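Local coordinates for adhesin competence repressor (Streptococcus pyogenes serotype M3, PDB 5JLU), which acts as a zinc-responsive, DNA-binding transcriptional regulator of the MarR family, sensing the metal, at the zinc ion site and the interface of chains A and B. Numbering follows the deposited sequence. Chains: chain A/B, Adhesin competence repressor.

Contact 1: the zinc ion site. Residues chain A 41, 44-45, 111, 115; chain B 12, 16. With ZN (zinc ion), chain C.
Three imidazoles and three waters surround the zinc ion in a nearly octahedral arrangement. NE2 of A:His45 stands 2.1 Å from ZN, and the NE2 atoms of A:His111 and A:His115 bind it at the same length, while waters 1, 2 and 3 supply the remaining ligands seen. The rings gather edge to face rather than lying parallel: the CD2 edge of A:His115 sits over the rim of one face of A:His111, whose CE1 in turn lies over the rim of A:His45. The opposite face of A:His111 is capped at its centre by CB of A:Glu44, which helps fix the turn of that ring.

The second shell orients the first. ND1 of A:His115 donates to carboxylate OD1 of B:Asp12 at 2.8 Å (157° at H), in the ring plane and on the syn lone pair. This bond helps fix the ring's rotation and may make the imidazole a stronger donor to the metal. Water 2 lies between the amide OD1 of A:Asn41, 2.6 Å away, and carboxylate OE1 of A:Glu44, which reaches it on an extended chain. Water 1 is 2.7 Å from OD1 of B:Asn16, whose side chain crosses that of A:His45 at about a right angle, the amide and ring planes 57° apart.

A:His45 comes from helix 41-52 and the other two histidines, one turn apart, from helix 105-127; helix 7-23 of chain B supplies second-shell groups, so the site lies at the subunit boundary and metal binding may be coupled to the dimer.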
# COMPACT_ATOMS: atom_id res chain seq x y z
N ASN A 41 -1.08 3.15 -8.44
CA ASN A 41 -2.16 3.75 -7.67
C ASN A 41 -2.16 5.27 -7.84
O ASN A 41 -3.23 5.88 -7.91
CB ASN A 41 -2.03 3.39 -6.20
CG ASN A 41 -2.26 1.91 -5.97
OD1 ASN A 41 -3.42 1.44 -5.92
ND2 ASN A 41 -1.18 1.15 -5.87
N GLU A 44 -3.87 5.89 -11.02
CA GLU A 44 -5.32 5.70 -10.94
C GLU A 44 -6.01 6.82 -10.16
O GLU A 44 -7.17 7.15 -10.46
CB GLU A 44 -5.70 4.38 -10.24
CG GLU A 44 -5.41 3.14 -11.02
CD GLU A 44 -5.56 1.84 -10.19
OE1 GLU A 44 -5.21 1.77 -8.99
OE2 GLU A 44 -6.08 0.87 -10.72
N HIS A 45 -5.34 7.36 -9.13
CA HIS A 45 -5.92 8.40 -8.34
C HIS A 45 -5.84 9.78 -9.00
O HIS A 45 -6.71 10.59 -8.79
CB HIS A 45 -5.42 8.38 -6.89
CG HIS A 45 -6.09 7.29 -6.17
ND1 HIS A 45 -7.24 7.50 -5.47
CD2 HIS A 45 -5.93 5.96 -6.27
CE1 HIS A 45 -7.74 6.33 -5.10
NE2 HIS A 45 -6.95 5.39 -5.57
N HIS A 111 -12.18 1.88 -11.62
CA HIS A 111 -11.42 2.10 -10.41
C HIS A 111 -12.31 2.86 -9.40
O HIS A 111 -12.32 2.51 -8.24
CB HIS A 111 -10.15 2.88 -10.73
CG HIS A 111 -9.41 3.31 -9.54
ND1 HIS A 111 -9.39 4.62 -9.10
CD2 HIS A 111 -8.71 2.59 -8.63
CE1 HIS A 111 -8.65 4.68 -8.01
NE2 HIS A 111 -8.25 3.46 -7.70
N HIS A 115 -13.59 1.56 -5.53
CA HIS A 115 -13.55 2.41 -4.33
C HIS A 115 -14.94 2.50 -3.65
O HIS A 115 -14.99 2.45 -2.41
CB HIS A 115 -12.89 3.79 -4.58
CG HIS A 115 -11.40 3.69 -4.52
ND1 HIS A 115 -10.70 3.69 -3.32
CD2 HIS A 115 -10.48 3.45 -5.49
CE1 HIS A 115 -9.43 3.45 -3.55
NE2 HIS A 115 -9.26 3.35 -4.86
N ASP B 12 -10.82 5.12 3.62
CA ASP B 12 -10.51 5.03 2.21
C ASP B 12 -9.25 5.86 1.97
O ASP B 12 -8.28 5.35 1.37
CB ASP B 12 -11.68 5.56 1.39
CG ASP B 12 -11.50 5.37 -0.12
OD1 ASP B 12 -11.16 4.27 -0.58
OD2 ASP B 12 -11.74 6.34 -0.87
N ASN B 16 -5.30 4.97 0.85
CA ASN B 16 -4.72 5.61 -0.31
C ASN B 16 -3.41 6.23 0.02
O ASN B 16 -2.48 6.14 -0.83
CB ASN B 16 -5.66 6.69 -0.96
CG ASN B 16 -6.87 6.06 -1.63
OD1 ASN B 16 -6.90 4.84 -1.93
ND2 ASN B 16 -7.88 6.85 -1.84
ZN ZN C . -7.36 3.32 -5.78
O HOH W 1 -6.35 3.01 -3.88
O HOH W 2 -5.44 2.86 -6.74
O HOH W 3 -7.65 1.31 -5.76

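Contact 2: the interface of chains A and B. Residues chain A 40-42, 64, 66, 70; chain B 20-21, 23-24.
The N-terminus of helix 41-52, in the MarR-type winged helix-turn-helix region of chain A, is capped by a glutamate from the end of helix 7-23 of chain B. B:Glu23 reaches out on an extended chain (chi2 179°), its carboxylate facing the first turn. B:Glu23 OE1 accepts the backbone N-H of A:Asn41 at 2.9 Å, and B:Glu23 OE2 accepts that of A:Thr42 at 2.9 Å, both on syn lone pairs, so the carboxylate straddles two successive amides. Each oxygen takes a second donor. A:Asn41 ND2, 3.0 Å from OE1 of B:Glu23, comes from above the carboxylate plane, whereas the hydroxyl OG1 of A:Thr42 meets OE2 of B:Glu23 nearly along its C-O axis at 2.6 Å. Four donors and the helix end would be expected to stabilise a negative carboxylate.

That hydroxyl, OG1 of A:Thr42, also accepts from ND2 of B:Asn24 at 3.0 Å, tip to tip and fairly straight (165° at H). ND2 of B:Asn24 also donates to the backbone O of B:Leu20 at 2.6 Å, which holds the amide in place while its OD1 points at the methyl of A:Ala70. Alongside, B:Leu20 places CD2 3.6 Å from CA of A:Thr42, and its side chain crosses A:Leu64 at about a right angle, CD1 of B:Leu20 lying near CD2 of A:Leu64.

By gripping helix 41-52 and touching helices 57-64 and 68-80, this patch ties the dimerisation helix of one subunit to the DNA-binding region of the other, probably restricting how that region can swing.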
# COMPACT_ATOMS: atom_id res chain seq x y z
N THR A 40 -0.16 2.55 -11.91
CA THR A 40 0.12 2.65 -10.46
C THR A 40 -1.06 3.27 -9.75
O THR A 40 -1.90 3.89 -10.36
CB THR A 40 1.31 3.55 -10.22
OG1 THR A 40 1.00 4.89 -10.72
CG2 THR A 40 2.52 2.96 -10.95
N ASN A 41 -1.08 3.15 -8.44
CA ASN A 41 -2.16 3.75 -7.67
C ASN A 41 -2.16 5.27 -7.84
O ASN A 41 -3.23 5.88 -7.91
CB ASN A 41 -2.03 3.39 -6.20
CG ASN A 41 -2.26 1.91 -5.97
OD1 ASN A 41 -3.42 1.44 -5.92
ND2 ASN A 41 -1.18 1.15 -5.87
N THR A 42 -0.99 5.83 -8.00
CA THR A 42 -0.86 7.26 -8.14
C THR A 42 -1.57 7.64 -9.40
O THR A 42 -2.33 8.57 -9.41
CB THR A 42 0.61 7.66 -8.27
OG1 THR A 42 1.29 7.31 -7.07
CG2 THR A 42 0.79 9.12 -8.49
N LEU A 64 -3.27 14.96 -3.56
CA LEU A 64 -2.76 13.62 -3.23
C LEU A 64 -1.62 13.67 -2.22
O LEU A 64 -1.12 12.65 -1.86
CB LEU A 64 -2.23 12.92 -4.50
CG LEU A 64 -3.30 12.67 -5.58
CD1 LEU A 64 -2.59 12.20 -6.81
CD2 LEU A 64 -4.31 11.63 -5.15
N ILE A 66 1.67 14.48 -2.71
CA ILE A 66 2.92 13.88 -3.18
C ILE A 66 3.67 14.99 -3.90
O ILE A 66 3.08 16.05 -4.11
CB ILE A 66 2.66 12.65 -4.08
CG1 ILE A 66 1.78 13.05 -5.29
CG2 ILE A 66 1.96 11.56 -3.28
CD1 ILE A 66 1.67 11.98 -6.36
N ALA A 70 6.63 13.82 -8.74
CA ALA A 70 5.96 12.51 -8.83
C ALA A 70 4.70 12.65 -9.71
O ALA A 70 4.40 11.78 -10.48
CB ALA A 70 5.60 11.98 -7.43
N LEU B 20 -0.01 5.52 -1.74
CA LEU B 20 0.70 6.61 -2.40
C LEU B 20 2.09 6.91 -1.86
O LEU B 20 3.00 7.33 -2.62
CB LEU B 20 -0.08 7.90 -2.38
CG LEU B 20 -1.44 7.79 -3.08
CD1 LEU B 20 -2.21 9.09 -2.79
CD2 LEU B 20 -1.33 7.52 -4.55
N LYS B 21 2.22 6.82 -0.54
CA LYS B 21 3.51 6.98 0.11
C LYS B 21 4.49 5.89 -0.28
O LYS B 21 5.60 6.20 -0.60
CB LYS B 21 3.34 6.95 1.63
CG LYS B 21 2.75 8.23 2.14
CD LYS B 21 3.83 9.33 2.29
CE LYS B 21 3.24 10.74 2.21
NZ LYS B 21 2.77 11.09 0.84
N GLU B 23 4.49 4.17 -3.06
CA GLU B 23 4.93 4.43 -4.46
C GLU B 23 5.80 5.65 -4.63
O GLU B 23 6.53 5.78 -5.58
CB GLU B 23 3.73 4.62 -5.38
CG GLU B 23 3.03 3.31 -5.67
CD GLU B 23 1.83 3.50 -6.54
OE1 GLU B 23 1.30 2.43 -6.87
OE2 GLU B 23 1.42 4.67 -6.91
N ASN B 24 5.66 6.62 -3.76
CA ASN B 24 6.39 7.83 -3.95
C ASN B 24 7.61 7.72 -3.03
O ASN B 24 8.40 6.81 -3.29
CB ASN B 24 5.38 8.98 -3.95
CG ASN B 24 4.44 8.84 -5.18
OD1 ASN B 24 4.90 8.93 -6.31
ND2 ASN B 24 3.16 8.45 -4.97

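Contact 3: the interface of chains A and B. Residues chain A 7-9, 11-12, 15, 144, 147; chain B 119, 122, 125-126.
Contacts between carbons carry this patch; no nitrogen or oxygen of either chain comes within bonding reach of the other. It belongs to the helical dimerisation region, where helix 105-127 of chain B packs against helices 7-23 and 131-149 of chain A.

The aromatic part centres on B:Tyr122, with CG anti to its carbonyl carbon (chi1 -60°). Its ring enters between the two chain A helices. CB of A:Leu11 lies over the rim of one face, and CD1 of that leucine is 3.9 Å from CB of B:Tyr122. Along one ring flank, CE1 of B:Tyr122 meets CE1 of A:Phe144 at 3.7 Å in an oblique crossing; on the other, its CE2 approaches the backbone CA of A:Asp12 at 3.7 Å.

Aliphatic contacts extend the patch to either side. B:Leu119 crosses A:Asp12 at about a right angle, CD2 resting 3.8 Å from CB of A:Asp12. B:Leu126 directs CD1 toward CB of A:Leu7 and the bent chain of A:Glu8. B:Leu125, with CG anti to the backbone N (chi1 160°), sets CD1 3.8 Å from CD1 of A:Phe144 and slides antiparallel past A:Glu147.

At the ring's far end, the phenolic OH of B:Tyr122 stands 3.3 Å from methyl CG2 of A:Val15.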
# COMPACT_ATOMS: atom_id res chain seq x y z
N LEU A 7 0.22 -3.63 19.93
CA LEU A 7 -0.58 -2.92 18.94
C LEU A 7 0.31 -2.33 17.81
O LEU A 7 -0.12 -2.24 16.69
CB LEU A 7 -1.43 -1.85 19.55
CG LEU A 7 -2.82 -2.29 20.01
CD1 LEU A 7 -2.92 -3.72 20.51
CD2 LEU A 7 -3.34 -1.32 21.08
N GLU A 8 1.52 -1.92 18.17
CA GLU A 8 2.59 -1.43 17.25
C GLU A 8 2.75 -2.43 16.14
O GLU A 8 2.63 -2.09 14.96
CB GLU A 8 3.92 -1.29 18.01
CG GLU A 8 3.95 -0.12 18.96
CD GLU A 8 3.33 -0.35 20.39
OE1 GLU A 8 2.76 -1.42 20.74
OE2 GLU A 8 3.43 0.61 21.17
N LYS A 9 2.89 -3.68 16.54
CA LYS A 9 3.04 -4.78 15.58
C LYS A 9 1.81 -5.03 14.77
O LYS A 9 1.95 -5.38 13.61
CB LYS A 9 3.42 -6.09 16.27
CG LYS A 9 4.82 -6.55 16.00
CD LYS A 9 5.78 -6.23 17.11
CE LYS A 9 7.14 -6.83 16.76
NZ LYS A 9 8.06 -6.90 17.92
N LEU A 11 -0.28 -2.77 13.92
CA LEU A 11 -0.34 -1.72 12.93
C LEU A 11 0.66 -2.00 11.78
O LEU A 11 0.31 -1.79 10.63
CB LEU A 11 -0.06 -0.34 13.49
CG LEU A 11 -1.15 0.43 14.20
CD1 LEU A 11 -0.59 1.75 14.72
CD2 LEU A 11 -2.27 0.71 13.22
N ASP A 12 1.87 -2.47 12.12
CA ASP A 12 2.91 -2.78 11.16
C ASP A 12 2.33 -3.81 10.19
O ASP A 12 2.41 -3.61 8.96
CB ASP A 12 4.13 -3.32 11.88
CG ASP A 12 5.34 -3.55 10.96
OD1 ASP A 12 5.70 -2.65 10.17
OD2 ASP A 12 5.96 -4.62 11.04
N VAL A 15 -0.36 -2.29 7.85
CA VAL A 15 0.25 -1.66 6.71
C VAL A 15 0.77 -2.68 5.63
O VAL A 15 0.64 -2.46 4.39
CB VAL A 15 1.32 -0.68 7.22
CG1 VAL A 15 2.15 -0.05 6.12
CG2 VAL A 15 0.66 0.43 8.02
N PHE A 144 -3.26 8.75 12.82
CA PHE A 144 -2.50 7.82 12.03
C PHE A 144 -2.24 8.40 10.65
O PHE A 144 -1.12 8.41 10.19
CB PHE A 144 -3.24 6.48 11.97
CG PHE A 144 -2.46 5.35 11.42
CD1 PHE A 144 -1.10 5.38 11.28
CD2 PHE A 144 -3.11 4.23 11.05
CE1 PHE A 144 -0.41 4.29 10.78
CE2 PHE A 144 -2.42 3.14 10.53
CZ PHE A 144 -1.08 3.17 10.41
N GLU A 147 0.29 11.26 10.79
CA GLU A 147 1.58 10.65 10.85
C GLU A 147 2.10 10.07 9.52
O GLU A 147 3.16 10.51 9.04
CB GLU A 147 1.61 9.58 11.93
CG GLU A 147 3.02 9.29 12.43
CD GLU A 147 3.69 10.54 12.99
OE1 GLU A 147 4.70 10.96 12.40
OE2 GLU A 147 3.18 11.10 13.98
N LEU B 119 7.95 1.11 13.83
CA LEU B 119 7.39 0.66 15.07
C LEU B 119 7.46 1.72 16.18
O LEU B 119 6.49 1.91 16.92
CB LEU B 119 8.06 -0.65 15.55
CG LEU B 119 7.79 -1.88 14.73
CD1 LEU B 119 8.56 -3.04 15.32
CD2 LEU B 119 6.30 -2.22 14.75
N TYR B 122 4.74 4.11 15.43
CA TYR B 122 3.43 3.65 15.85
C TYR B 122 3.33 3.75 17.42
O TYR B 122 2.30 4.16 17.95
CB TYR B 122 3.22 2.24 15.37
CG TYR B 122 3.27 2.04 13.85
CD1 TYR B 122 2.78 3.00 12.97
CD2 TYR B 122 3.76 0.90 13.33
CE1 TYR B 122 2.83 2.82 11.59
CE2 TYR B 122 3.80 0.68 11.95
CZ TYR B 122 3.31 1.65 11.10
OH TYR B 122 3.29 1.44 9.76
N LEU B 125 2.47 7.20 18.49
CA LEU B 125 1.11 7.59 18.19
C LEU B 125 0.08 6.91 19.12
O LEU B 125 -0.88 7.52 19.56
CB LEU B 125 0.94 7.26 16.76
CG LEU B 125 -0.21 7.03 15.88
CD1 LEU B 125 0.44 6.75 14.50
CD2 LEU B 125 -1.02 5.83 16.35
N LEU B 126 0.32 5.64 19.41
CA LEU B 126 -0.49 4.92 20.30
C LEU B 126 -0.47 5.56 21.73
O LEU B 126 -1.52 5.71 22.38
CB LEU B 126 -0.05 3.46 20.26
CG LEU B 126 -0.39 2.75 18.93
CD1 LEU B 126 0.24 1.36 18.90
CD2 LEU B 126 -1.86 2.62 18.69

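Contact 4: the interface of chains A and B. Residues chain A 145, 148-149; chain B 14, 17-18, 21.
In this MarR-family dimer, the last turn of helix 131-149 of chain A lies against helix 7-23 of chain B, and its two halves differ in character. The tight half is aliphatic. A:Leu148, with CG anti to its carbonyl carbon and with CD1 anti to CA (chi2 175°), sends CD1 obliquely across B:Ile18, where it sits 3.4 Å from CG1, closer than usual carbon contact. CD1 of A:Leu148 also meets the CD1 methyl of B:Leu14 at 3.8 Å. B:Leu14 holds CG anti to its backbone N (chi1 -180°), which turns CD1 of B:Leu14 toward the backbone of A:Ala145, 3.9 Å from CA of A:Ala145. One branch of each leucine thus makes the join, with B:Ile18 pressing against the methyl of A:Leu148.

The looser half is polar and lies toward the chain terminus. A:Glu149 bends at chi2 (-64°) and turns its carboxylate across B:Thr17 at about a right angle; OE2 of A:Glu149 is 3.3 Å from methyl CG2, so here the threonine offers carbon and not its hydroxyl. B:Lys21 bends at chi2 and chi4, laying its methylenes along the end of the helix: CD is 3.4 Å from the carbonyl O of A:Leu148, and CE approaches that of A:Glu149. The terminal amine NZ of B:Lys21 forms a long salt bridge of 3.7 Å with OE1 of A:Glu149, an electrostatic pairing without a direct hydrogen bond. If protonated, this amine near the C-terminal helix end would also suit the helix dipole.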
# COMPACT_ATOMS: atom_id res chain seq x y z
N ALA A 145 -3.29 8.89 10.01
CA ALA A 145 -3.19 9.46 8.67
C ALA A 145 -2.24 10.65 8.67
O ALA A 145 -1.44 10.71 7.79
CB ALA A 145 -4.56 9.90 8.14
N LEU A 148 1.38 9.09 8.94
CA LEU A 148 1.69 8.48 7.61
C LEU A 148 1.87 9.44 6.45
O LEU A 148 2.56 9.10 5.48
CB LEU A 148 0.64 7.47 7.20
CG LEU A 148 0.79 6.12 7.88
CD1 LEU A 148 -0.41 5.28 7.46
CD2 LEU A 148 2.11 5.40 7.59
N GLU A 149 1.22 10.60 6.51
CA GLU A 149 1.54 11.72 5.60
C GLU A 149 2.95 12.28 5.90
O GLU A 149 3.85 12.13 5.07
CB GLU A 149 0.50 12.86 5.69
CG GLU A 149 -0.93 12.55 5.22
CD GLU A 149 -1.09 12.20 3.72
OE1 GLU A 149 -0.09 11.89 3.00
OE2 GLU A 149 -2.25 12.21 3.24
N LEU B 14 -7.05 6.73 4.24
CA LEU B 14 -5.93 6.14 4.95
C LEU B 14 -5.29 5.09 4.07
O LEU B 14 -4.11 5.11 3.86
CB LEU B 14 -6.37 5.58 6.28
CG LEU B 14 -5.29 4.93 7.14
CD1 LEU B 14 -4.20 5.92 7.55
CD2 LEU B 14 -5.97 4.37 8.36
N THR B 17 -3.33 6.85 1.21
CA THR B 17 -2.09 7.50 1.61
C THR B 17 -1.03 6.44 1.87
O THR B 17 0.13 6.61 1.42
CB THR B 17 -2.19 8.58 2.75
OG1 THR B 17 -1.65 8.09 3.96
CG2 THR B 17 -3.49 9.12 2.92
N ILE B 18 -1.41 5.30 2.40
CA ILE B 18 -0.42 4.17 2.48
C ILE B 18 0.05 3.77 1.11
O ILE B 18 1.23 3.62 0.88
CB ILE B 18 -0.94 2.96 3.26
CG1 ILE B 18 -1.02 3.30 4.76
CG2 ILE B 18 -0.07 1.70 3.05
CD1 ILE B 18 -2.01 2.43 5.48
N LYS B 21 2.22 6.82 -0.54
CA LYS B 21 3.51 6.98 0.11
C LYS B 21 4.49 5.89 -0.28
O LYS B 21 5.60 6.20 -0.60
CB LYS B 21 3.34 6.95 1.63
CG LYS B 21 2.75 8.23 2.14
CD LYS B 21 3.83 9.33 2.29
CE LYS B 21 3.24 10.74 2.21
NZ LYS B 21 2.77 11.09 0.84

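Helix 7-23 runs through all four contacts, supplied by chain B in contacts 1, 2 and 4 and by chain A in contact 3. Contacts 1 and 2 share A:Asn41, and their C-alpha centres are about 10 Å apart; contacts 2 and 4 share B:Lys21 at a similar separation. By the same C-alpha centres, contact 4 is about 12 Å from contact 3, which is about 22 Å from contact 1. The zinc site is therefore adjacent to the junction with the DNA-binding region, while the apolar helix packing of contact 3 is more remote. Metal binding could plausibly influence domain orientation through this shared helix, with each contact repeated across the two-fold axis.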